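Local coordinates for probable exosome complex exonuclease 2 (PDB 2PO1), which is probably a non-catalytic subunit of the RNA-degrading archaeal exosome that helps to shape the active site of its partner Rrp41, at residues Arg15-Lys23 and Lys203-Asp211. Sequence-based numbering, arbitrary orientation.
Sequences RDHIINLLK and KIGNILVVD
Leu22 of the N-terminal helix lies against Ile204, Ile207 and Val209, which project from a beta hairpin closed by a type II' turn from Ile204 to Ile207. The hairpin (197-204 and 207-210) edges a four-stranded antiparallel sheet in the second RNase PH family domain; the helix runs almost perpendicular to strand 207-210, at 97°, and helix 214-219 touches Ile18, Ile204 and Val209. From CB outward, Leu22 stays in touch with Ile207: CB faces Ile207 CD1 at 3.9 Å, and CD1 touches both Ile207 CG2 and Ile204, while CD2 reaches Val209 CG2 at 3.8 Å. The tightest point is Leu22 CD1 against Ile204 CB, 3.5 Å, slightly closer than carbons usually pack. A forked leucine suits this place because its two methyls reach both strands. With chi1 at -51°, Ile204 sets CG2 opposite its backbone N and turned to the helix, where Ile19 CG1 meets it at 3.8 Å. Beta-branched residues are at home on extended strands, and Gly205 suits the turn because its positive phi favours glycine.

Arg15, bent at chi2 (138°), reaches past Ile19, whose CG1 lies over one guanidinium face near the rim. NH1 comes within 3.6 Å of Gly205 N, but both are donors and both turn to Asp221 OD2, NH1 in a salt bridge and Gly205 N in a hydrogen bond; NH2 donates to Val219 O. A leucine in place of Arg15 would probably leave Asp221 without this charged mate and Val219 O without this donor. Between the two segments themselves the attraction is therefore apolar, with the polar link made indirectly, through Asp221's shared carboxylate.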
loop_
_atom_site.group_PDB
_atom_site.type_symbol
_atom_site.label_atom_id
_atom_site.label_comp_id
_atom_site.label_asym_id
_atom_site.label_seq_id
_atom_site.Cartn_x
_atom_site.Cartn_y
_atom_site.Cartn_z
ATOM N N ARG C 15 -8.254 22.051 30.109
ATOM C CA ARG C 15 -6.900 22.422 30.543
ATOM C C ARG C 15 -6.932 23.262 31.785
ATOM O O ARG C 15 -6.195 22.997 32.725
ATOM C CB ARG C 15 -5.995 23.083 29.456
ATOM C CG ARG C 15 -4.578 23.549 30.036
ATOM C CD ARG C 15 -3.302 23.262 29.141
ATOM N NE ARG C 15 -2.096 23.833 29.786
ATOM C CZ ARG C 15 -0.928 23.214 30.071
ATOM N NH1 ARG C 15 0.020 23.919 30.722
ATOM N NH2 ARG C 15 -0.670 21.941 29.730
ATOM N N ASP C 16 -7.795 24.276 31.797
ATOM C CA ASP C 16 -7.775 25.224 32.876
ATOM C C ASP C 16 -8.213 24.563 34.137
ATOM O O ASP C 16 -7.669 24.837 35.194
ATOM C CB ASP C 16 -8.650 26.406 32.547
ATOM C CG ASP C 16 -8.024 27.307 31.514
ATOM O OD1 ASP C 16 -8.725 27.742 30.586
ATOM O OD2 ASP C 16 -6.826 27.594 31.642
ATOM N N HIS C 17 -9.181 23.663 34.031
ATOM C CA HIS C 17 -9.640 23.000 35.214
ATOM C C HIS C 17 -8.581 22.048 35.749
ATOM O O HIS C 17 -8.273 22.043 36.947
ATOM C CB HIS C 17 -10.914 22.227 34.953
ATOM C CG HIS C 17 -11.449 21.575 36.182
ATOM N ND1 HIS C 17 -11.620 22.262 37.366
ATOM C CD2 HIS C 17 -11.828 20.299 36.425
ATOM C CE1 HIS C 17 -12.101 21.444 38.284
ATOM N NE2 HIS C 17 -12.228 20.244 37.742
ATOM N N ILE C 18 -8.052 21.240 34.841
ATOM C CA ILE C 18 -6.938 20.352 35.159
ATOM C C ILE C 18 -5.700 21.116 35.707
ATOM O O ILE C 18 -5.204 20.751 36.755
ATOM C CB ILE C 18 -6.673 19.391 34.032
ATOM C CG1 ILE C 18 -7.913 18.507 33.837
ATOM C CG2 ILE C 18 -5.453 18.550 34.276
ATOM C CD1 ILE C 18 -7.805 17.566 32.637
ATOM N N ILE C 19 -5.241 22.184 35.056
ATOM C CA ILE C 19 -4.101 22.914 35.604
ATOM C C ILE C 19 -4.354 23.436 36.993
ATOM O O ILE C 19 -3.496 23.317 37.861
ATOM C CB ILE C 19 -3.637 24.057 34.708
ATOM C CG1 ILE C 19 -2.606 23.537 33.701
ATOM C CG2 ILE C 19 -3.009 25.188 35.532
ATOM C CD1 ILE C 19 -2.355 24.560 32.606
ATOM N N ASN C 20 -5.541 24.008 37.219
ATOM C CA ASN C 20 -5.844 24.632 38.468
ATOM C C ASN C 20 -5.973 23.604 39.552
ATOM O O ASN C 20 -5.486 23.827 40.645
ATOM C CB ASN C 20 -7.099 25.515 38.366
ATOM C CG ASN C 20 -6.862 26.764 37.551
ATOM O OD1 ASN C 20 -5.838 26.871 36.869
ATOM N ND2 ASN C 20 -7.814 27.718 37.588
ATOM N N LEU C 21 -6.649 22.499 39.277
ATOM C CA LEU C 21 -6.671 21.411 40.230
ATOM C C LEU C 21 -5.246 20.998 40.572
ATOM O O LEU C 21 -4.918 20.816 41.741
ATOM C CB LEU C 21 -7.397 20.198 39.674
ATOM C CG LEU C 21 -8.867 20.022 40.011
ATOM C CD1 LEU C 21 -9.366 18.740 39.426
ATOM C CD2 LEU C 21 -9.088 20.022 41.472
ATOM N N LEU C 22 -4.398 20.886 39.546
ATOM C CA LEU C 22 -3.015 20.486 39.764
ATOM C C LEU C 22 -2.317 21.401 40.714
ATOM O O LEU C 22 -1.587 20.935 41.583
ATOM C CB LEU C 22 -2.247 20.443 38.466
ATOM C CG LEU C 22 -2.220 19.136 37.709
ATOM C CD1 LEU C 22 -1.078 19.280 36.736
ATOM C CD2 LEU C 22 -2.019 17.934 38.620
ATOM N N LYS C 23 -2.564 22.706 40.574
ATOM C CA LYS C 23 -2.040 23.718 41.521
ATOM C C LYS C 23 -2.455 23.468 42.965
ATOM O O LYS C 23 -1.770 23.882 43.911
ATOM C CB LYS C 23 -2.474 25.122 41.092
ATOM C CG LYS C 23 -1.558 25.814 40.053
ATOM C CD LYS C 23 -1.167 24.929 38.879
ATOM C CE LYS C 23 -0.365 25.714 37.815
ATOM N NZ LYS C 23 -1.000 27.027 37.466
ATOM N N LYS C 203 3.818 15.800 31.804
ATOM C CA LYS C 203 4.136 17.081 32.367
ATOM C C LYS C 203 2.994 18.016 32.004
ATOM O O LYS C 203 2.676 18.213 30.810
ATOM C CB LYS C 203 5.454 17.595 31.821
ATOM C CG LYS C 203 5.784 19.010 32.217
ATOM C CD LYS C 203 7.272 19.250 32.069
ATOM C CE LYS C 203 7.614 20.669 32.495
ATOM N NZ LYS C 203 9.092 20.831 32.394
ATOM N N ILE C 204 2.355 18.557 33.036
ATOM C CA ILE C 204 1.282 19.558 32.894
ATOM C C ILE C 204 1.698 20.801 33.662
ATOM O O ILE C 204 1.774 20.785 34.890
ATOM C CB ILE C 204 -0.046 19.008 33.421
ATOM C CG1 ILE C 204 -0.318 17.636 32.786
ATOM C CG2 ILE C 204 -1.174 20.020 33.207
ATOM C CD1 ILE C 204 -1.593 16.917 33.288
ATOM N N GLY C 205 2.002 21.868 32.930
ATOM C CA GLY C 205 2.677 23.010 33.517
ATOM C C GLY C 205 3.998 22.556 34.123
ATOM O O GLY C 205 4.825 21.942 33.446
ATOM N N ASN C 206 4.198 22.833 35.403
ATOM C CA ASN C 206 5.455 22.485 36.047
ATOM C C ASN C 206 5.340 21.240 36.895
ATOM O O ASN C 206 6.136 21.005 37.791
ATOM C CB ASN C 206 5.993 23.669 36.842
ATOM C CG ASN C 206 6.650 24.693 35.941
ATOM O OD1 ASN C 206 7.023 24.390 34.796
ATOM N ND2 ASN C 206 6.787 25.916 36.441
ATOM N N ILE C 207 4.353 20.433 36.579
ATOM C CA ILE C 207 4.024 19.303 37.408
ATOM C C ILE C 207 3.995 18.030 36.564
ATOM O O ILE C 207 3.345 17.986 35.503
ATOM C CB ILE C 207 2.639 19.524 38.043
ATOM C CG1 ILE C 207 2.726 20.533 39.175
ATOM C CG2 ILE C 207 2.131 18.244 38.603
ATOM C CD1 ILE C 207 1.407 21.197 39.466
ATOM N N LEU C 208 4.687 16.988 37.036
ATOM C CA LEU C 208 4.558 15.659 36.449
ATOM C C LEU C 208 3.627 14.804 37.250
ATOM O O LEU C 208 3.677 14.765 38.470
ATOM C CB LEU C 208 5.885 14.911 36.319
ATOM C CG LEU C 208 7.171 15.529 35.765
ATOM C CD1 LEU C 208 8.025 14.495 35.155
ATOM C CD2 LEU C 208 6.984 16.669 34.784
ATOM N N VAL C 209 2.830 14.041 36.532
ATOM C CA VAL C 209 1.757 13.282 37.129
ATOM C C VAL C 209 1.874 11.914 36.439
ATOM O O VAL C 209 1.924 11.819 35.185
ATOM C CB VAL C 209 0.511 14.094 36.792
ATOM C CG1 VAL C 209 -0.315 13.597 35.548
ATOM C CG2 VAL C 209 -0.219 14.665 37.957
ATOM N N VAL C 210 1.970 10.858 37.225
ATOM C CA VAL C 210 2.147 9.548 36.643
ATOM C C VAL C 210 0.794 9.001 36.178
ATOM O O VAL C 210 -0.278 9.364 36.710
ATOM C CB VAL C 210 2.809 8.571 37.622
ATOM C CG1 VAL C 210 1.842 8.196 38.656
ATOM C CG2 VAL C 210 3.204 7.287 36.884
ATOM N N ASP C 211 0.863 8.144 35.163
ATOM C CA ASP C 211 -0.309 7.482 34.601
ATOM C C ASP C 211 -1.402 8.484 34.252
ATOM O O ASP C 211 -2.466 8.451 34.859
ATOM C CB ASP C 211 -0.843 6.441 35.561
ATOM C CG ASP C 211 -2.023 5.680 35.011
ATOM O OD1 ASP C 211 -2.876 5.308 35.839
ATOM O OD2 ASP C 211 -2.096 5.445 33.780
#